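Local coordinates for protein N-acetylmuramoyl-L-alanine amidase (Peptoclostridium difficile, PDB 4RN7) that probably hydrolyses, with a zinc ion, the amide bond between N-acetylmuramoyl groups and L-alanine in peptidoglycan, the chain here being its amidase catalytic domain, at residues L63-R66 and A67-A70; N133-V136 and L137-N141; L152-P155 and S156-Q159. All coordinates share one frame; numbering follows the deposited sequence.

Contact 1 of 3, residues L63-R66 and A67-A70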
ATOM      1  N   LEU A  63       1.383   8.305  12.736  1.00 37.86           N
ATOM      2  CA  LEU A  63       0.796   6.969  12.602  1.00 36.83           C
ATOM      3  C   LEU A  63      -0.546   6.891  13.329  1.00 38.72           C
ATOM      4  O   LEU A  63      -1.509   6.329  12.798  1.00 35.29           O
ATOM      5  CB  LEU A  63       1.742   5.892  13.146  1.00 38.31           C
ATOM      6  CG  LEU A  63       3.099   5.845  12.457  1.00 39.21           C
ATOM      7  CD1 LEU A  63       3.962   4.726  13.032  1.00 40.34           C
ATOM      8  CD2 LEU A  63       2.901   5.667  10.968  1.00 35.33           C
ATOM      9  N   LYS A  64      -0.596   7.459  14.532  1.00 36.82           N
ATOM     10  CA  LYS A  64      -1.819   7.491  15.322  1.00 34.07           C
ATOM     11  C   LYS A  64      -2.929   8.155  14.513  1.00 37.93           C
ATOM     12  O   LYS A  64      -4.046   7.636  14.427  1.00 36.29           O
ATOM     13  CB  LYS A  64      -1.592   8.240  16.633  1.00 35.97           C
ATOM     14  CG  LYS A  64      -2.843   8.369  17.498  1.00 46.27           C
ATOM     15  CD  LYS A  64      -2.525   9.016  18.829  1.00 47.32           C
ATOM     16  CE  LYS A  64      -3.756   9.068  19.719  1.00 51.56           C
ATOM     17  NZ  LYS A  64      -3.487   9.793  20.981  1.00 62.23           N
ATOM     18  N   ASP A  65      -2.611   9.289  13.894  1.00 39.34           N
ATOM     19  CA  ASP A  65      -3.608  10.023  13.118  1.00 36.50           C
ATOM     20  C   ASP A  65      -4.123   9.229  11.914  1.00 30.81           C
ATOM     21  O   ASP A  65      -5.304   9.313  11.587  1.00 34.45           O
ATOM     22  CB  ASP A  65      -3.075  11.395  12.687  1.00 34.76           C
ATOM     23  CG  ASP A  65      -3.165  12.437  13.793  1.00 37.12           C
ATOM     24  OD1 ASP A  65      -3.612  12.101  14.918  1.00 38.37           O
ATOM     25  OD2 ASP A  65      -2.787  13.612  13.554  1.00 36.32           O
ATOM     26  N   ARG A  66      -3.254   8.465  11.245  1.00 26.03           N
ATOM     27  CA  ARG A  66      -3.704   7.674  10.098  1.00 25.99           C
ATOM     28  C   ARG A  66      -4.743   6.641  10.508  1.00 28.03           C
ATOM     29  O   ARG A  66      -5.752   6.459   9.820  1.00 29.97           O
ATOM     30  CB  ARG A  66      -2.522   6.997   9.395  1.00 27.33           C
ATOM     31  CG  ARG A  66      -1.576   8.004   8.773  1.00 27.42           C
ATOM     32  CD  ARG A  66      -0.221   7.412   8.416  1.00 28.47           C
ATOM     33  NE  ARG A  66       0.736   8.472   8.093  1.00 28.91           N
ATOM     34  CZ  ARG A  66       1.164   8.759   6.863  1.00 26.63           C
ATOM     35  NH1 ARG A  66       0.735   8.061   5.815  1.00 28.71           N
ATOM     36  NH2 ARG A  66       2.032   9.752   6.684  1.00 29.66           N
ATOM     37  N   ALA A  67      -4.510   5.976  11.636  1.00 30.03           N
ATOM     38  CA  ALA A  67      -5.461   4.977  12.114  1.00 32.82           C
ATOM     39  C   ALA A  67      -6.761   5.655  12.538  1.00 29.90           C
ATOM     40  O   ALA A  67      -7.851   5.132  12.312  1.00 33.31           O
ATOM     41  CB  ALA A  67      -4.868   4.167  13.266  1.00 33.81           C
ATOM     42  N   ILE A  68      -6.653   6.832  13.143  1.00 32.99           N
ATOM     43  CA  ILE A  68      -7.849   7.574  13.519  1.00 33.29           C
ATOM     44  C   ILE A  68      -8.656   7.952  12.276  1.00 29.76           C
ATOM     45  O   ILE A  68      -9.871   7.728  12.233  1.00 34.39           O
ATOM     46  CB  ILE A  68      -7.507   8.823  14.349  1.00 32.32           C
ATOM     47  CG1 ILE A  68      -7.080   8.419  15.766  1.00 35.58           C
ATOM     48  CG2 ILE A  68      -8.704   9.782  14.438  1.00 32.91           C
ATOM     49  CD1 ILE A  68      -6.552   9.570  16.587  1.00 39.59           C
ATOM     50  N   LEU A  69      -7.988   8.506  11.266  1.00 27.92           N
ATOM     51  CA  LEU A  69      -8.667   8.875  10.023  1.00 28.42           C
ATOM     52  C   LEU A  69      -9.342   7.665   9.385  1.00 30.64           C
ATOM     53  O   LEU A  69     -10.495   7.753   8.969  1.00 32.18           O
ATOM     54  CB  LEU A  69      -7.683   9.501   9.021  1.00 30.28           C
ATOM     55  CG  LEU A  69      -7.122  10.863   9.430  1.00 28.33           C
ATOM     56  CD1 LEU A  69      -5.941  11.250   8.540  1.00 33.34           C
ATOM     57  CD2 LEU A  69      -8.218  11.939   9.416  1.00 28.48           C
ATOM     58  N   ALA A  70      -8.621   6.546   9.307  1.00 33.47           N
ATOM     59  CA  ALA A  70      -9.184   5.322   8.740  1.00 30.71           C
ATOM     60  C   ALA A  70     -10.423   4.896   9.514  1.00 35.73           C
ATOM     61  O   ALA A  70     -11.470   4.599   8.927  1.00 30.41           O
ATOM     62  CB  ALA A  70      -8.138   4.184   8.726  1.00 27.81           C
TER
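Lys64 and Ile68 meet one turn apart on the outer surface of helix 63-72, where CG of Lys64 lies 4.0 Å from CD1 of Ile68 and the two side chains pass each other at a slant. Ile68 also rests on the backbone: with CG1 on the same side as its own N (chi1 -73°), that carbon comes within 3.4 Å of the carbonyl oxygen of Lys64. Leu69 does much the same one residue on, its CG 3.2 Å from O of Asp65. Beneath these contacts run four successive i to i+4 backbone hydrogen bonds, donated by Ala67, Ile68, Leu69 and Ala70 to the carbonyl oxygens of Leu63, Lys64, Asp65 and Arg66. All four are fairly straight; the one from Leu69 N to Asp65 O, 2.8 Å long, reaches 169° at the hydrogen.

Arg66 leaves the helix on the buried side, its chain extended from CG to NE. NH1 forms a salt bridge with Asp9 and a hydrogen bond with Pro10 O, NH2 bonds to His12 O and NE to Ile61 O, so each guanidinium nitrogen of this buried group has a partner; His12 is itself a zinc ligand. Ala70 and Leu69 touch Phe7 of strand 4-10, while Leu63 packs on helix 135-139. The segment is a regular alpha-helix lying against the central sheet of the amidase fold, with Arg66 and the alanines on its buried side and the arginine reaching the second shell of the zinc site.

Contact 2 of 3, residues N133-V136 and L137-N141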
ATOM      1  N   ASN A 133       3.502  -5.553  13.345  1.00 36.63           N
ATOM      2  CA  ASN A 133       2.772  -4.780  14.349  1.00 42.13           C
ATOM      3  C   ASN A 133       2.704  -3.269  14.080  1.00 40.07           C
ATOM      4  O   ASN A 133       2.383  -2.495  14.988  1.00 39.82           O
ATOM      5  CB  ASN A 133       3.382  -5.029  15.730  1.00 51.66           C
ATOM      6  CG  ASN A 133       2.346  -5.019  16.839  1.00 65.76           C
ATOM      7  OD1 ASN A 133       1.213  -5.463  16.653  1.00 71.57           O
ATOM      8  ND2 ASN A 133       2.734  -4.511  18.005  1.00 71.35           N
ATOM      9  N   PHE A 134       3.000  -2.862  12.845  1.00 33.20           N
ATOM     10  CA  PHE A 134       2.943  -1.454  12.431  1.00 36.38           C
ATOM     11  C   PHE A 134       1.664  -0.776  12.931  1.00 37.34           C
ATOM     12  O   PHE A 134       0.561  -1.292  12.728  1.00 34.16           O
ATOM     13  CB  PHE A 134       3.023  -1.375  10.904  1.00 32.86           C
ATOM     14  CG  PHE A 134       3.138   0.027  10.357  1.00 29.35           C
ATOM     15  CD1 PHE A 134       4.246   0.820  10.657  1.00 39.88           C
ATOM     16  CD2 PHE A 134       2.160   0.535   9.509  1.00 33.05           C
ATOM     17  CE1 PHE A 134       4.363   2.104  10.135  1.00 42.45           C
ATOM     18  CE2 PHE A 134       2.271   1.824   8.976  1.00 32.91           C
ATOM     19  CZ  PHE A 134       3.371   2.605   9.294  1.00 35.45           C
ATOM     20  N   GLU A 135       1.819   0.369  13.594  1.00 31.10           N
ATOM     21  CA  GLU A 135       0.710   0.995  14.318  1.00 36.02           C
ATOM     22  C   GLU A 135      -0.543   1.219  13.463  1.00 32.46           C
ATOM     23  O   GLU A 135      -1.667   1.001  13.941  1.00 36.44           O
ATOM     24  CB  GLU A 135       1.160   2.306  14.980  1.00 37.39           C
ATOM     25  CG  GLU A 135       0.063   2.980  15.808  1.00 35.29           C
ATOM     26  CD  GLU A 135       0.560   4.152  16.632  1.00 45.47           C
ATOM     27  OE1 GLU A 135       1.760   4.485  16.559  1.00 48.46           O
ATOM     28  OE2 GLU A 135      -0.261   4.736  17.365  1.00 48.68           O
ATOM     29  N   VAL A 136      -0.357   1.621  12.205  1.00 30.67           N
ATOM     30  CA  VAL A 136      -1.507   1.866  11.331  1.00 33.46           C
ATOM     31  C   VAL A 136      -2.338   0.597  11.124  1.00 35.14           C
ATOM     32  O   VAL A 136      -3.574   0.654  11.064  1.00 32.62           O
ATOM     33  CB  VAL A 136      -1.102   2.496   9.986  1.00 34.36           C
ATOM     34  CG1 VAL A 136      -2.323   2.754   9.123  1.00 35.14           C
ATOM     35  CG2 VAL A 136      -0.364   3.805  10.221  1.00 29.26           C
ATOM     36  N   LEU A 137      -1.665  -0.550  11.047  1.00 29.28           N
ATOM     37  CA  LEU A 137      -2.359  -1.822  10.929  1.00 31.27           C
ATOM     38  C   LEU A 137      -2.959  -2.215  12.270  1.00 36.80           C
ATOM     39  O   LEU A 137      -4.114  -2.650  12.350  1.00 33.40           O
ATOM     40  CB  LEU A 137      -1.386  -2.918  10.482  1.00 30.00           C
ATOM     41  CG  LEU A 137      -0.651  -2.675   9.161  1.00 30.67           C
ATOM     42  CD1 LEU A 137       0.242  -3.867   8.811  1.00 29.89           C
ATOM     43  CD2 LEU A 137      -1.632  -2.399   8.038  1.00 29.36           C
ATOM     44  N   ARG A 138      -2.153  -2.074  13.319  1.00 35.39           N
ATOM     45  CA  ARG A 138      -2.531  -2.520  14.653  1.00 35.11           C
ATOM     46  C   ARG A 138      -3.757  -1.802  15.204  1.00 37.32           C
ATOM     47  O   ARG A 138      -4.626  -2.435  15.821  1.00 43.52           O
ATOM     48  CB  ARG A 138      -1.347  -2.349  15.606  1.00 35.73           C
ATOM     49  CG  ARG A 138      -1.591  -2.921  16.985  1.00 42.25           C
ATOM     50  CD  ARG A 138      -0.453  -2.598  17.933  1.00 54.56           C
ATOM     51  NE  ARG A 138      -0.405  -1.173  18.248  1.00 56.15           N
ATOM     52  CZ  ARG A 138       0.653  -0.397  18.033  1.00 59.50           C
ATOM     53  NH1 ARG A 138       1.755  -0.908  17.502  1.00 50.58           N
ATOM     54  NH2 ARG A 138       0.613   0.890  18.351  1.00 61.21           N
ATOM     55  N   GLU A 139      -3.832  -0.492  14.978  1.00 37.96           N
ATOM     56  CA  GLU A 139      -4.867   0.324  15.603  1.00 39.40           C
ATOM     57  C   GLU A 139      -6.044   0.656  14.687  1.00 31.45           C
ATOM     58  O   GLU A 139      -6.984   1.325  15.116  1.00 38.25           O
ATOM     59  CB  GLU A 139      -4.264   1.610  16.181  1.00 43.25           C
ATOM     60  CG  GLU A 139      -3.135   1.375  17.188  1.00 43.23           C
ATOM     61  CD  GLU A 139      -3.598   0.695  18.459  1.00 54.75           C
ATOM     62  OE1 GLU A 139      -4.814   0.687  18.730  1.00 54.22           O
ATOM     63  OE2 GLU A 139      -2.740   0.163  19.194  1.00 61.50           O
ATOM     64  N   SER A 140      -6.006   0.183  13.439  1.00 33.99           N
ATOM     65  CA  SER A 140      -7.175   0.319  12.563  1.00 37.38           C
ATOM     66  C   SER A 140      -8.213  -0.783  12.835  1.00 38.74           C
ATOM     67  O   SER A 140      -7.860  -1.893  13.257  1.00 39.76           O
ATOM     68  CB  SER A 140      -6.758   0.345  11.090  1.00 39.08           C
ATOM     69  OG  SER A 140      -5.836  -0.690  10.811  1.00 41.43           O
ATOM     70  N   ASN A 141      -9.488  -0.468  12.606  1.00 36.09           N
ATOM     71  CA  ASN A 141     -10.590  -1.342  12.996  1.00 39.61           C
ATOM     72  C   ASN A 141     -11.147  -2.256  11.910  1.00 43.41           C
ATOM     73  O   ASN A 141     -12.089  -3.015  12.158  1.00 48.71           O
ATOM     74  CB  ASN A 141     -11.748  -0.499  13.561  1.00 46.78           C
ATOM     75  CG  ASN A 141     -11.391   0.188  14.852  1.00 48.65           C
ATOM     76  OD1 ASN A 141     -10.577  -0.313  15.624  1.00 62.99           O
ATOM     77  ND2 ASN A 141     -12.004   1.343  15.101  1.00 48.58           N
TER
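Arg138 sends CG anti to its N (chi1 -174°) and then bends at chi3 (69°), a course that folds its guanidinium group back over the start of helix 135-139. One face of the group lies over CA of Glu135, and its NH2 comes 3.3 Å from CG of Glu135. On the way, CD of Arg138 passes 3.6 Å from OD1 of Asn133. NE of Arg138 makes a nearly straight hydrogen bond, part of a salt bridge and 2.9 Å long, to OE2 of Glu139. It meets that oxygen on the anti side and 29° out of the carboxylate plane, though OE2 lies within the guanidinium plane. The Glu135 carboxylate stands farther off, OE2 to Arg138 NH2 being 4.1 Å.

Phe134 is the N-cap residue: its O accepts a good bond from Arg138 N at 2.9 Å and a weak one from Leu137 N. Glu139 N closes the next turn on Glu135 O. Farther along, OG of Ser140 lies 2.6 Å from Val136 O and 3.0 Å from Leu137 O. The Phe134 ring meets that of the zinc ligand His82, and Leu137 O also receives NE of Arg100. The arginine's charge is probably balanced in part by Glu139, and perhaps also by the more distant Glu135, while the single Ser140 hydroxyl proton has two carbonyl acceptors to choose between.

Contact 3 of 3, residues L152-P155 and S156-Q159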
ATOM      1  N   LEU A 152      13.394   0.481  -2.454  1.00 29.92           N
ATOM      2  CA  LEU A 152      13.941   1.716  -3.005  1.00 26.58           C
ATOM      3  C   LEU A 152      15.452   1.769  -2.841  1.00 29.48           C
ATOM      4  O   LEU A 152      16.139   2.480  -3.573  1.00 30.14           O
ATOM      5  CB  LEU A 152      13.291   2.942  -2.348  1.00 27.52           C
ATOM      6  CG  LEU A 152      13.780   4.292  -2.881  1.00 32.04           C
ATOM      7  CD1 LEU A 152      13.463   4.429  -4.356  1.00 29.99           C
ATOM      8  CD2 LEU A 152      13.123   5.416  -2.089  1.00 33.47           C
ATOM      9  N   THR A 153      15.976   0.996  -1.893  1.00 34.74           N
ATOM     10  CA  THR A 153      17.421   0.921  -1.660  1.00 33.77           C
ATOM     11  C   THR A 153      18.213   0.083  -2.691  1.00 32.50           C
ATOM     12  O   THR A 153      19.447   0.071  -2.675  1.00 35.19           O
ATOM     13  CB  THR A 153      17.727   0.432  -0.218  1.00 42.04           C
ATOM     14  OG1 THR A 153      16.992  -0.775   0.061  1.00 32.80           O
ATOM     15  CG2 THR A 153      17.336   1.509   0.795  1.00 40.77           C
ATOM     16  N   THR A 154      17.498  -0.607  -3.577  1.00 28.67           N
ATOM     17  CA  THR A 154      18.123  -1.426  -4.621  1.00 29.64           C
ATOM     18  C   THR A 154      17.940  -0.707  -5.955  1.00 30.74           C
ATOM     19  O   THR A 154      16.805  -0.507  -6.402  1.00 34.23           O
ATOM     20  CB  THR A 154      17.473  -2.814  -4.686  1.00 29.49           C
ATOM     21  OG1 THR A 154      17.680  -3.493  -3.444  1.00 34.30           O
ATOM     22  CG2 THR A 154      18.102  -3.647  -5.800  1.00 30.22           C
ATOM     23  N   PRO A 155      19.052  -0.283  -6.573  1.00 34.05           N
ATOM     24  CA  PRO A 155      18.997   0.514  -7.805  1.00 41.74           C
ATOM     25  C   PRO A 155      18.097  -0.060  -8.903  1.00 36.61           C
ATOM     26  O   PRO A 155      17.348   0.711  -9.487  1.00 31.55           O
ATOM     27  CB  PRO A 155      20.453   0.547  -8.260  1.00 37.01           C
ATOM     28  CG  PRO A 155      21.229   0.514  -6.975  1.00 46.54           C
ATOM     29  CD  PRO A 155      20.438  -0.444  -6.092  1.00 41.62           C
ATOM     30  N   SER A 156      18.162  -1.361  -9.193  1.00 32.36           N
ATOM     31  CA  SER A 156      17.211  -1.930 -10.156  1.00 31.08           C
ATOM     32  C   SER A 156      15.734  -1.692  -9.785  1.00 35.20           C
ATOM     33  O   SER A 156      14.912  -1.371 -10.656  1.00 31.35           O
ATOM     34  CB  SER A 156      17.478  -3.428 -10.378  1.00 31.82           C
ATOM     35  OG  SER A 156      17.095  -4.187  -9.239  1.00 31.94           O
ATOM     36  N   GLU A 157      15.393  -1.827  -8.500  1.00 31.44           N
ATOM     37  CA  GLU A 157      14.008  -1.704  -8.065  1.00 28.83           C
ATOM     38  C   GLU A 157      13.574  -0.252  -8.202  1.00 28.84           C
ATOM     39  O   GLU A 157      12.443   0.042  -8.589  1.00 29.03           O
ATOM     40  CB  GLU A 157      13.877  -2.085  -6.593  1.00 36.81           C
ATOM     41  CG  GLU A 157      14.145  -3.525  -6.266  1.00 37.19           C
ATOM     42  CD  GLU A 157      12.937  -4.380  -6.515  1.00 43.68           C
ATOM     43  OE1 GLU A 157      12.066  -4.452  -5.617  1.00 31.17           O
ATOM     44  OE2 GLU A 157      12.865  -4.969  -7.611  1.00 38.67           O
ATOM     45  N   GLU A 158      14.482   0.654  -7.856  1.00 31.52           N
ATOM     46  CA  GLU A 158      14.203   2.079  -7.975  1.00 32.95           C
ATOM     47  C   GLU A 158      13.848   2.444  -9.427  1.00 30.60           C
ATOM     48  O   GLU A 158      12.921   3.219  -9.657  1.00 31.50           O
ATOM     49  CB  GLU A 158      15.398   2.892  -7.482  1.00 30.23           C
ATOM     50  CG  GLU A 158      15.287   4.384  -7.781  1.00 35.98           C
ATOM     51  CD  GLU A 158      16.487   5.170  -7.303  1.00 51.58           C
ATOM     52  OE1 GLU A 158      17.562   4.561  -7.114  1.00 51.22           O
ATOM     53  OE2 GLU A 158      16.351   6.397  -7.126  1.00 54.06           O
ATOM     54  N   GLN A 159      14.540   1.857 -10.401  1.00 29.38           N
ATOM     55  CA  GLN A 159      14.246   2.162 -11.805  1.00 32.11           C
ATOM     56  C   GLN A 159      12.845   1.718 -12.216  1.00 33.78           C
ATOM     57  O   GLN A 159      12.241   2.307 -13.117  1.00 35.04           O
ATOM     58  CB  GLN A 159      15.285   1.546 -12.743  1.00 34.22           C
ATOM     59  CG  GLN A 159      16.646   2.229 -12.681  1.00 39.91           C
ATOM     60  CD  GLN A 159      16.572   3.723 -12.971  1.00 41.79           C
ATOM     61  OE1 GLN A 159      15.999   4.150 -13.975  1.00 40.97           O
ATOM     62  NE2 GLN A 159      17.171   4.519 -12.100  1.00 41.04           N
TER
HETATM   63  O   HOH W   1      18.191   2.855  -5.257  1.00 36.24           O
HETATM   64  O   HOH W   2      18.375   3.157  -9.670  1.00 33.23           O
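This is a local contact at an alpha-helix N-terminus, where the chain leaves strand 144-151 of the central sheet and turns into helix 155-161 of the amidase domain. Thr154 occupies the N-cap position, and Pro155 begins the helix. The threonine side chain makes no capping bond, its OG1 bonding instead to the carbonyl oxygen of Ala92. Thr154 O accepts the first helical bond, from Glu158 N at 3.0 Å and nearly along the C=O axis, and takes Glu157 N in a weak, bent bond. The next turn closes through Gln159 N to Pro155 O, 3.2 Å long.

Side chains fill in round this turn. CB of Thr154 lies 3.8 Å from CG of Glu157, whose chain bends at chi2 (-83°) and carries its carboxylate away to Gly94 N and Phe151 N, tying the helix back to the end of the strand. Glu158 takes another course: CG anti to N (chi1 170°) and an extended chain beyond it bring CG within 3.9 Å of CD1 of Leu152, a residue whose side chain also lies near the zinc ligand Glu28. The buried carboxylate of Glu158 is well supplied with partners, Thr23 on OE1 and Ser21 on OE2. Two waters complete the join: one donates to both Leu152 O and Glu158 OE1, and the second donates to Pro155 O (2.7 Å) and to Glu158 OE1 (3.0 Å) while accepting from NE2 of Gln159.

How the contacts relate
The three contacts follow one another along the chain within a single amidase domain built round a six-stranded mixed sheet. Contacts 1 and 2, with centres 9 Å apart, touch directly: helix 63-72 meets helix 135-139 and the Phe134 that precedes it, CD2 of Leu63 lying 3.5 Å from CZ of Phe134. Contact 3 stands apart, after strand 144-151, its centre 29 Å from that of contact 1 and 27 Å from that of contact 2, with nearest atoms about 15 Å away in each case. Contacts 1 and 3 lie on opposite sides of the chain's centre. Segments far apart in the chain nevertheless approach the ligands of one zinc ion: Arg66 near His12, Phe134 near His82 and Leu152 near Glu28.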